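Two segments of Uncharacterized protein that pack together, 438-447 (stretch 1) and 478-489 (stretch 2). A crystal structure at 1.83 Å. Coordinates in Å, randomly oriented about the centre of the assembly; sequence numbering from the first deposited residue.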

# COMPACT_ATOMS: atom_id res chain seq x y z
N GLU A 438 22.95 5.87 -3.33
CA GLU A 438 23.17 7.22 -2.86
C GLU A 438 24.20 7.93 -3.75
O GLU A 438 25.22 7.34 -4.13
CB GLU A 438 23.69 7.21 -1.43
CG GLU A 438 22.63 6.92 -0.38
CD GLU A 438 23.23 6.67 0.98
OE1 GLU A 438 23.07 7.51 1.87
OE2 GLU A 438 23.90 5.64 1.15
N GLU A 439 23.91 9.18 -4.07
CA GLU A 439 24.83 10.05 -4.81
C GLU A 439 25.89 10.68 -3.90
O GLU A 439 26.96 11.07 -4.38
CB GLU A 439 24.07 11.15 -5.54
CG GLU A 439 23.83 10.88 -7.01
CD GLU A 439 23.29 12.10 -7.72
OE1 GLU A 439 22.23 12.61 -7.27
OE2 GLU A 439 23.91 12.56 -8.70
N TYR A 440 25.58 10.81 -2.62
CA TYR A 440 26.45 11.47 -1.66
C TYR A 440 26.55 10.67 -0.35
O TYR A 440 26.31 11.21 0.73
CB TYR A 440 25.93 12.90 -1.38
CG TYR A 440 25.63 13.70 -2.62
CD1 TYR A 440 26.65 14.15 -3.45
CD2 TYR A 440 24.31 14.03 -2.98
CE1 TYR A 440 26.39 14.88 -4.59
CE2 TYR A 440 24.04 14.76 -4.13
CZ TYR A 440 25.10 15.19 -4.93
OH TYR A 440 24.87 15.92 -6.08
N PRO A 441 26.95 9.38 -0.43
CA PRO A 441 26.90 8.48 0.73
C PRO A 441 27.69 8.96 1.95
O PRO A 441 27.27 8.71 3.09
CB PRO A 441 27.50 7.17 0.19
CG PRO A 441 28.25 7.54 -1.04
CD PRO A 441 27.52 8.72 -1.62
N ASP A 442 28.80 9.67 1.73
CA ASP A 442 29.68 10.10 2.83
C ASP A 442 29.40 11.51 3.37
O ASP A 442 30.00 11.91 4.36
CB ASP A 442 31.14 9.97 2.39
CG ASP A 442 31.50 8.54 2.07
OD1 ASP A 442 31.10 7.65 2.85
OD2 ASP A 442 32.14 8.29 1.03
N ALA A 443 28.49 12.23 2.73
CA ALA A 443 28.02 13.51 3.26
C ALA A 443 27.43 13.32 4.65
O ALA A 443 26.66 12.40 4.88
CB ALA A 443 26.99 14.13 2.33
N ARG A 444 27.81 14.21 5.56
CA ARG A 444 27.32 14.20 6.93
C ARG A 444 27.14 15.66 7.31
O ARG A 444 27.56 16.52 6.54
CB ARG A 444 28.32 13.51 7.86
CG ARG A 444 28.48 12.01 7.60
CD ARG A 444 27.18 11.26 7.89
NE ARG A 444 27.32 9.81 7.77
CZ ARG A 444 27.42 9.13 6.62
NH1 ARG A 444 27.53 7.80 6.66
NH2 ARG A 444 27.42 9.75 5.45
N PRO A 445 26.50 15.95 8.45
CA PRO A 445 26.37 17.36 8.81
C PRO A 445 27.73 17.93 9.21
O PRO A 445 28.55 17.21 9.80
CB PRO A 445 25.38 17.35 9.99
CG PRO A 445 24.83 15.96 10.07
CD PRO A 445 25.87 15.07 9.45
N ASP A 446 27.96 19.20 8.87
CA ASP A 446 29.23 19.92 9.14
C ASP A 446 28.92 21.41 9.15
O ASP A 446 28.54 21.96 8.11
CB ASP A 446 30.28 19.60 8.06
CG ASP A 446 31.59 20.39 8.23
OD1 ASP A 446 31.57 21.64 8.15
OD2 ASP A 446 32.64 19.75 8.40
N PRO A 447 29.08 22.08 10.31
CA PRO A 447 28.64 23.49 10.46
C PRO A 447 29.18 24.47 9.41
O PRO A 447 28.43 25.34 8.94
CB PRO A 447 29.16 23.87 11.85
CG PRO A 447 29.23 22.58 12.59
CD PRO A 447 29.66 21.57 11.57
N LYS A 478 35.09 22.58 -3.04
CA LYS A 478 36.42 22.31 -2.47
C LYS A 478 36.36 21.87 -1.01
O LYS A 478 37.12 20.99 -0.60
CB LYS A 478 37.35 23.53 -2.62
CG LYS A 478 37.91 23.71 -4.02
N PHE A 479 35.50 22.49 -0.22
CA PHE A 479 35.32 22.07 1.18
C PHE A 479 34.58 20.71 1.25
O PHE A 479 34.73 19.96 2.21
CB PHE A 479 34.58 23.16 1.98
CG PHE A 479 35.04 23.28 3.42
CD1 PHE A 479 36.15 24.05 3.75
CD2 PHE A 479 34.35 22.63 4.45
CE1 PHE A 479 36.58 24.16 5.07
CE2 PHE A 479 34.77 22.73 5.77
CZ PHE A 479 35.89 23.50 6.08
N TRP A 480 33.79 20.40 0.22
CA TRP A 480 33.08 19.11 0.10
C TRP A 480 34.09 17.98 -0.12
O TRP A 480 34.04 16.94 0.55
CB TRP A 480 32.09 19.19 -1.08
CG TRP A 480 31.10 18.07 -1.18
CD1 TRP A 480 31.28 16.88 -1.82
CD2 TRP A 480 29.77 18.06 -0.66
NE1 TRP A 480 30.13 16.12 -1.73
CE2 TRP A 480 29.19 16.81 -1.02
CE3 TRP A 480 29.00 18.97 0.06
CZ2 TRP A 480 27.88 16.46 -0.66
CZ3 TRP A 480 27.70 18.62 0.42
CH2 TRP A 480 27.15 17.37 0.05
N LYS A 481 35.00 18.22 -1.07
CA LYS A 481 36.17 17.37 -1.32
C LYS A 481 36.94 17.12 -0.03
O LYS A 481 37.25 15.99 0.32
CB LYS A 481 37.10 18.06 -2.32
CG LYS A 481 38.36 17.31 -2.70
CD LYS A 481 38.17 16.44 -3.94
CE LYS A 481 39.43 16.38 -4.79
NZ LYS A 481 40.60 15.87 -4.04
N LYS A 482 37.25 18.21 0.67
CA LYS A 482 38.04 18.16 1.90
C LYS A 482 37.37 17.29 2.98
O LYS A 482 37.97 16.34 3.48
CB LYS A 482 38.26 19.59 2.42
CG LYS A 482 39.11 19.72 3.67
CD LYS A 482 39.29 21.20 4.04
CE LYS A 482 39.70 21.40 5.49
NZ LYS A 482 41.12 21.00 5.73
N ARG A 483 36.12 17.61 3.31
CA ARG A 483 35.44 16.98 4.45
C ARG A 483 34.89 15.56 4.17
O ARG A 483 34.71 14.79 5.11
CB ARG A 483 34.32 17.90 4.96
N PHE A 484 34.60 15.23 2.90
CA PHE A 484 34.00 13.92 2.55
C PHE A 484 34.79 13.07 1.56
O PHE A 484 34.42 11.93 1.30
CB PHE A 484 32.59 14.10 1.97
CG PHE A 484 31.69 14.98 2.78
CD1 PHE A 484 31.71 14.95 4.17
CD2 PHE A 484 30.81 15.85 2.14
CE1 PHE A 484 30.88 15.78 4.90
CE2 PHE A 484 29.97 16.67 2.88
CZ PHE A 484 30.01 16.63 4.26
N GLY A 485 35.86 13.61 0.99
CA GLY A 485 36.66 12.87 0.01
C GLY A 485 36.01 12.71 -1.35
O GLY A 485 36.49 11.92 -2.17
N GLN A 486 34.95 13.46 -1.62
CA GLN A 486 34.21 13.34 -2.87
C GLN A 486 34.52 14.51 -3.81
O GLN A 486 34.33 15.67 -3.46
CB GLN A 486 32.69 13.30 -2.60
CG GLN A 486 31.85 12.97 -3.84
CD GLN A 486 30.38 12.75 -3.51
OE1 GLN A 486 29.91 13.12 -2.44
NE2 GLN A 486 29.64 12.16 -4.45
N ALA A 487 34.99 14.17 -5.01
CA ALA A 487 35.29 15.15 -6.05
C ALA A 487 34.33 14.93 -7.21
O ALA A 487 33.79 13.84 -7.37
CB ALA A 487 36.73 14.99 -6.53
N PHE A 488 34.14 15.97 -8.01
CA PHE A 488 33.28 15.88 -9.19
C PHE A 488 34.06 16.33 -10.42
O PHE A 488 34.80 17.31 -10.36
CB PHE A 488 32.04 16.76 -9.00
CG PHE A 488 31.33 16.53 -7.70
CD1 PHE A 488 31.68 17.26 -6.56
CD2 PHE A 488 30.32 15.57 -7.59
CE1 PHE A 488 31.04 17.05 -5.35
CE2 PHE A 488 29.67 15.36 -6.39
CZ PHE A 488 30.03 16.10 -5.26
N PRO A 489 33.92 15.60 -11.55
CA PRO A 489 34.52 16.09 -12.80
C PRO A 489 33.76 17.29 -13.40
O PRO A 489 32.52 17.31 -13.36
CB PRO A 489 34.46 14.87 -13.73
CG PRO A 489 33.39 14.00 -13.17
CD PRO A 489 33.35 14.24 -11.69
O HOH W 1 29.76 10.88 -0.86

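The contact joins an irregular segment, 438-447, to the end of a helix and the loop that follows it, 478-489. Together the two sides bury 456 Å². F484, Y440 and D446 cover the most surface, with Q486 close behind.

F484 is the last residue of the helix and has the largest share. Its CA-to-CB bond points toward stretch 1, and its chi1 is m. The ring lies along the backbone of D442, A443 and R444. A443 sits over one face: its CA is 3.6 Å from the centroid of the F484 ring and only 8° off the ring normal. This is a CH-pi contact, with the backbone carbon almost directly above the ring centre. The closest atoms of this pair are A443 CA and F484 CE2, 3.7 Å apart. The methyl group adds an apolar contact, A443 CB to F484 CE2 at 4.0 Å. Two carbonyl oxygens also come near the ring. D442 O is 3.5 Å from F484 CD1, and R444 O is 3.3 Å from F484 CZ. The CA atoms of D442 and F484, 5.8 Å apart, mark where the two backbones come nearest.

A type I turn from Y440 to A443 shapes the segment facing this ring. It is closed by the backbone hydrogen bond from A443 N to Y440 O, 3.1 Å. R444 braces it further. Its NH2 donates to P441 O at 2.6 Å and to A443 O at 2.8 Å. The end of this side chain leads away from stretch 2, and these bonds stay within its own segment.

Y440 is buried and meets three residues of stretch 2. W480 turns its edge toward the tyrosine face in an offset edge-to-face pair. The centroids of the Y440 ring and the six-membered ring of W480 are 5.7 Å apart, and the planes meet at 82°. The closest atoms are Y440 CD1 and W480 CZ2, at 3.8 Å. W480 CZ2 also lies 3.9 Å from A443 CB, so the indole touches both ends of the turn. At the edge of the Y440 ring, CE1 is 3.8 Å from F488 CE2, and CD1 is 3.6 Å from Q486 OE1.

Q486 supplies the direct hydrogen bond between the stretches. Its extended side chain, t at chi1 and chi2, brings NE2 to E439 O at 2.9 Å, with an angle of 157°. The amide oxygen is held too: W480 NE1 donates to Q486 OE1 at 3.1 Å. Water 1 donates to Q486 OE1 at 2.7 Å and accepts from D442 N at 3.0 Å, forming a second, bridged polar link.

The CA-to-CB bond of D446 points toward stretch 2, but its contacts are looser. Its OD1 is 4.1 Å from F479 CE2, at the edge of that ring, and its OD2 is 4.3 Å from R483 CB. The R483 side chain is not modelled beyond CB. D446 also caps the helix that begins right after it.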